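Local coordinates for protein 4-hydroxybutyrate CoA-transferase (Porphyromonas gingivalis, PDB 3EH7) that probably transfers coenzyme A from an acyl-CoA to a carboxylate such as acetate or 4-hydroxybutyrate, as a member of the acetyl-CoA hydrolase/transferase family, at residues R161-V166 with Y185-L190. Residues are numbered along the deposited sequence; the frame is centred on the assembly and turned at random.
Sequences RQMPYV and YPIYSL
Tyr185 meets Gln162 through its backbone: the carbonyl O lies 3.3 Å from Gln162 CB, and the glutamine amide rests against the Tyr185-Pro186 peptide, with Gln162 CD 3.6 Å from Tyr185 C. Gln162 reaches there because CG sits anti to its own carbonyl carbon (chi1 -61°) and the chain runs on extended. NE2, near Tyr185 N, hydrogen-bonds Asp184 OD1, which helps fix the turn of the amide. Asn160 ties both loops, its OD1 bonding Gln162 N and its ND2 Tyr185 O. Tyr185 CB points away from the first loop, and the ring hydroxyl bonds Glu158 and the backbone N of Gln41. At Pro186 the touch is lighter: Gln162 OE1 stands 3.5 Å from Pro186 CA and 3.9 Å from Pro186 CB. Ile187 CB points toward the first loop. Ile187 CD1 is shared by two apolar neighbours, the selenium of Met163 (SE, 4.3 Å) and the ring carbon CD of Pro164, also 4.3 Å away, while CG2 lies near Gln162 O. Gln126 of strand 122-127 and Tyr281 of helix 278-284 also border Ile187. These loops follow the adjacent parallel strands 154-160 and 179-183, so the contact joins neighbouring loops at the C-terminal ends of these strands, in a Rossmann-like parallel alpha/beta sheet in the N-terminal domain of the CoA-transferase fold.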
loop_
_atom_site.group_PDB
_atom_site.type_symbol
_atom_site.label_atom_id
_atom_site.label_comp_id
_atom_site.label_asym_id
_atom_site.label_seq_id
_atom_site.Cartn_x
_atom_site.Cartn_y
_atom_site.Cartn_z
ATOM N N ARG A 161 -15.755 20.727 -30.507
ATOM C CA ARG A 161 -15.531 20.132 -31.830
ATOM C C ARG A 161 -14.119 19.571 -31.922
ATOM O O ARG A 161 -13.863 18.670 -32.716
ATOM C CB ARG A 161 -15.715 21.135 -32.970
ATOM C CG ARG A 161 -16.947 22.034 -32.940
ATOM C CD ARG A 161 -18.197 21.336 -32.590
ATOM N NE ARG A 161 -19.383 22.071 -33.025
ATOM C CZ ARG A 161 -19.809 23.227 -32.525
ATOM N NH1 ARG A 161 -20.895 23.791 -33.035
ATOM N NH2 ARG A 161 -19.174 23.829 -31.520
ATOM N N GLN A 162 -13.209 20.106 -31.111
ATOM C CA GLN A 162 -11.813 19.699 -31.168
ATOM C C GLN A 162 -11.421 18.673 -30.115
ATOM O O GLN A 162 -10.274 18.238 -30.105
ATOM C CB GLN A 162 -10.908 20.935 -31.116
ATOM C CG GLN A 162 -11.152 21.866 -32.287
ATOM C CD GLN A 162 -10.086 22.913 -32.455
ATOM O OE1 GLN A 162 -8.898 22.610 -32.334
ATOM N NE2 GLN A 162 -10.497 24.162 -32.741
HETATM N N MSE A 163 -12.348 18.275 -29.241
HETATM C CA MSE A 163 -12.072 17.177 -28.322
HETATM C C MSE A 163 -12.166 15.861 -29.092
HETATM O O MSE A 163 -13.210 15.553 -29.697
HETATM C CB MSE A 163 -13.050 17.146 -27.168
HETATM C CG MSE A 163 -12.817 15.952 -26.248
HETATM SE SE MSE A 163 -11.186 16.136 -25.216
HETATM C CE MSE A 163 -12.022 16.293 -23.485
ATOM N N PRO A 164 -11.077 15.082 -29.093
ATOM C CA PRO A 164 -11.103 13.881 -29.912
ATOM C C PRO A 164 -12.051 12.824 -29.361
ATOM O O PRO A 164 -12.383 12.847 -28.182
ATOM C CB PRO A 164 -9.651 13.383 -29.871
ATOM C CG PRO A 164 -9.066 14.010 -28.686
ATOM C CD PRO A 164 -9.754 15.320 -28.499
ATOM N N TYR A 165 -12.504 11.938 -30.240
ATOM C CA TYR A 165 -13.348 10.808 -29.845
ATOM C C TYR A 165 -12.403 9.693 -29.498
ATOM O O TYR A 165 -11.667 9.219 -30.358
ATOM C CB TYR A 165 -14.282 10.393 -30.984
ATOM C CG TYR A 165 -15.206 9.227 -30.638
ATOM C CD1 TYR A 165 -14.775 7.907 -30.804
ATOM C CD2 TYR A 165 -16.489 9.444 -30.145
ATOM C CE1 TYR A 165 -15.585 6.848 -30.499
ATOM C CE2 TYR A 165 -17.329 8.372 -29.849
ATOM C CZ TYR A 165 -16.852 7.078 -30.026
ATOM O OH TYR A 165 -17.632 5.986 -29.739
ATOM N N VAL A 166 -12.356 9.327 -28.226
ATOM C CA VAL A 166 -11.398 8.319 -27.757
ATOM C C VAL A 166 -12.120 7.062 -27.293
ATOM O O VAL A 166 -13.098 7.116 -26.513
ATOM C CB VAL A 166 -10.485 8.876 -26.636
ATOM C CG1 VAL A 166 -9.491 7.808 -26.107
ATOM C CG2 VAL A 166 -9.727 10.118 -27.159
ATOM N N TYR A 185 -12.318 24.825 -29.696
ATOM C CA TYR A 185 -11.053 25.420 -29.304
ATOM C C TYR A 185 -10.059 24.308 -29.106
ATOM O O TYR A 185 -10.450 23.201 -28.766
ATOM C CB TYR A 185 -11.185 26.280 -28.029
ATOM C CG TYR A 185 -11.640 25.528 -26.793
ATOM C CD1 TYR A 185 -10.789 24.626 -26.142
ATOM C CD2 TYR A 185 -12.915 25.708 -26.276
ATOM C CE1 TYR A 185 -11.198 23.922 -25.023
ATOM C CE2 TYR A 185 -13.345 24.995 -25.158
ATOM C CZ TYR A 185 -12.484 24.097 -24.534
ATOM O OH TYR A 185 -12.874 23.385 -23.407
ATOM N N PRO A 186 -8.775 24.596 -29.342
ATOM C CA PRO A 186 -7.787 23.568 -29.139
ATOM C C PRO A 186 -7.674 23.234 -27.653
ATOM O O PRO A 186 -7.633 24.127 -26.811
ATOM C CB PRO A 186 -6.497 24.202 -29.681
ATOM C CG PRO A 186 -6.743 25.673 -29.620
ATOM C CD PRO A 186 -8.194 25.808 -29.955
ATOM N N ILE A 187 -7.646 21.955 -27.320
ATOM C CA ILE A 187 -7.531 21.587 -25.911
ATOM C C ILE A 187 -6.104 21.917 -25.441
ATOM O O ILE A 187 -5.250 22.209 -26.271
ATOM C CB ILE A 187 -7.931 20.123 -25.666
ATOM C CG1 ILE A 187 -6.932 19.147 -26.276
ATOM C CG2 ILE A 187 -9.350 19.850 -26.239
ATOM C CD1 ILE A 187 -7.282 17.670 -25.941
ATOM N N TYR A 188 -5.848 21.902 -24.135
ATOM C CA TYR A 188 -4.501 22.243 -23.631
ATOM C C TYR A 188 -3.493 21.251 -24.180
ATOM O O TYR A 188 -3.754 20.050 -24.185
ATOM C CB TYR A 188 -4.433 22.272 -22.095
ATOM C CG TYR A 188 -5.167 23.443 -21.483
ATOM C CD1 TYR A 188 -4.877 24.747 -21.864
ATOM C CD2 TYR A 188 -6.154 23.253 -20.526
ATOM C CE1 TYR A 188 -5.553 25.839 -21.311
ATOM C CE2 TYR A 188 -6.841 24.342 -19.965
ATOM C CZ TYR A 188 -6.534 25.625 -20.358
ATOM O OH TYR A 188 -7.208 26.698 -19.811
ATOM N N SER A 189 -2.373 21.770 -24.691
ATOM C CA SER A 189 -1.288 20.943 -25.161
ATOM C C SER A 189 0.007 21.199 -24.400
ATOM O O SER A 189 0.169 22.202 -23.722
ATOM C CB SER A 189 -1.061 21.135 -26.650
ATOM O OG SER A 189 -0.724 22.464 -26.927
ATOM N N LEU A 190 0.921 20.263 -24.540
ATOM C CA LEU A 190 2.227 20.329 -23.925
ATOM C C LEU A 190 3.256 20.283 -25.014
ATOM O O LEU A 190 3.162 19.444 -25.929
ATOM C CB LEU A 190 2.477 19.088 -23.097
ATOM C CG LEU A 190 1.822 18.867 -21.762
ATOM C CD1 LEU A 190 2.211 17.466 -21.347
ATOM C CD2 LEU A 190 2.290 19.893 -20.753
#